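Local coordinates for effector protein hopAB3 (Pseudomonas syringae pv. maculicola, PDB 3TJY), which is a type III effector whose Pto-binding domain is recognised by the tomato resistance protein Pto, triggering immunity, and which promotes virulence in susceptible plants, at residues L39-A42 and E43-F47. Sequence-based numbering, arbitrary orientation. Where two conformers were deposited one is given.
Sequences LSRA and EQNVF
At Ser40, which pairs with Glu43, the chain leaves a loop and enters helix 41-50, whose first turns close as Gln44 N, Asn45 N and Val46 N donate in succession to the carbonyl oxygens of Ser40, Arg41 and Ala42. The start is a capping box. Ser40, at the N-cap, holds OG between its own backbone N and carbonyl carbon (chi1 71°), where it accepts from Glu43 N at 3.0 Å. In return Glu43, with CG anti to its carbonyl carbon (chi1 -63°), reaches back with an extended chain, and Ser40 N gives OE1 a nearly straight bond of 3.0 Å that comes in from above the carboxylate plane. Two amide hydrogens at the helix start are thus satisfied by side chains, and the acidic group sits where the helix dipole would probably favour a negative charge. Leu39, just ahead of the box, lays CD1 over the first turn, 3.7 Å from Gln44 CA, and meets Phe47 CD2 at 3.9 Å, the two side chains crossing at about a right angle. Arg41, on the exposed side, runs beside Gln44, both pointing the same way, with Arg41 CD 3.9 Å from Gln44 OE1. Leu39, Glu43 and Phe47 all touch Ile24 of helix 21-32, where Phe47 also packs on Phe28, while Val46 meets Ile10 and Leu14 of helix 3-16, fitting the first turns of helix 41-50 into the all-helical bundle.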
# COMPACT_ATOMS: atom_id res chain seq x y z
N LEU A 39 -4.19 6.61 -8.00
CA LEU A 39 -3.96 5.22 -8.39
C LEU A 39 -4.68 4.85 -9.66
O LEU A 39 -5.74 5.41 -9.96
CB LEU A 39 -4.42 4.28 -7.27
CG LEU A 39 -3.76 4.46 -5.91
CD1 LEU A 39 -4.46 3.55 -4.89
CD2 LEU A 39 -2.26 4.17 -5.99
N SER A 40 -4.13 3.88 -10.39
CA SER A 40 -4.87 3.28 -11.49
C SER A 40 -6.03 2.49 -10.90
O SER A 40 -6.01 2.16 -9.71
CB SER A 40 -3.98 2.36 -12.32
OG SER A 40 -3.69 1.18 -11.59
N ARG A 41 -7.04 2.20 -11.70
CA ARG A 41 -8.14 1.38 -11.19
C ARG A 41 -7.62 0.07 -10.60
O ARG A 41 -8.07 -0.35 -9.53
CB ARG A 41 -9.19 1.10 -12.28
CG ARG A 41 -10.35 0.20 -11.81
CD ARG A 41 -11.29 0.92 -10.82
NE ARG A 41 -11.89 2.13 -11.39
CZ ARG A 41 -13.12 2.21 -11.90
NH1 ARG A 41 -13.93 1.16 -11.90
NH2 ARG A 41 -13.54 3.37 -12.39
N ALA A 42 -6.67 -0.55 -11.28
CA ALA A 42 -6.09 -1.82 -10.82
C ALA A 42 -5.35 -1.69 -9.49
O ALA A 42 -5.48 -2.56 -8.62
CB ALA A 42 -5.15 -2.40 -11.91
N GLU A 43 -4.56 -0.63 -9.35
CA GLU A 43 -3.86 -0.35 -8.10
C GLU A 43 -4.82 -0.02 -6.96
O GLU A 43 -4.63 -0.49 -5.84
CB GLU A 43 -2.88 0.81 -8.28
CG GLU A 43 -1.77 0.49 -9.27
CD GLU A 43 -1.02 1.71 -9.74
OE1 GLU A 43 -1.50 2.85 -9.50
OE2 GLU A 43 0.06 1.54 -10.37
N GLN A 44 -5.84 0.79 -7.23
CA GLN A 44 -6.87 1.04 -6.21
C GLN A 44 -7.50 -0.26 -5.74
O GLN A 44 -7.69 -0.48 -4.54
CB GLN A 44 -7.98 1.94 -6.74
CG GLN A 44 -9.22 1.96 -5.82
CD GLN A 44 -10.39 2.74 -6.41
OE1 GLN A 44 -11.27 2.18 -7.08
NE2 GLN A 44 -10.41 4.04 -6.15
N ASN A 45 -7.85 -1.13 -6.68
CA ASN A 45 -8.49 -2.39 -6.28
C ASN A 45 -7.60 -3.25 -5.38
O ASN A 45 -8.10 -3.91 -4.46
CB ASN A 45 -9.02 -3.15 -7.50
CG ASN A 45 -10.27 -2.52 -8.09
OD1 ASN A 45 -10.72 -1.46 -7.63
ND2 ASN A 45 -10.83 -3.15 -9.11
N VAL A 46 -6.29 -3.24 -5.61
CA VAL A 46 -5.39 -3.94 -4.69
C VAL A 46 -5.47 -3.35 -3.29
O VAL A 46 -5.61 -4.07 -2.31
CB VAL A 46 -3.92 -3.89 -5.15
CG1 VAL A 46 -3.01 -4.48 -4.06
CG2 VAL A 46 -3.77 -4.64 -6.46
N PHE A 47 -5.37 -2.03 -3.20
CA PHE A 47 -5.43 -1.37 -1.91
C PHE A 47 -6.76 -1.64 -1.19
O PHE A 47 -6.77 -1.88 0.02
CB PHE A 47 -5.14 0.13 -2.04
CG PHE A 47 -3.68 0.45 -1.96
CD1 PHE A 47 -3.08 0.63 -0.72
CD2 PHE A 47 -2.90 0.51 -3.09
CE1 PHE A 47 -1.73 0.87 -0.62
CE2 PHE A 47 -1.53 0.77 -3.00
CZ PHE A 47 -0.95 0.94 -1.76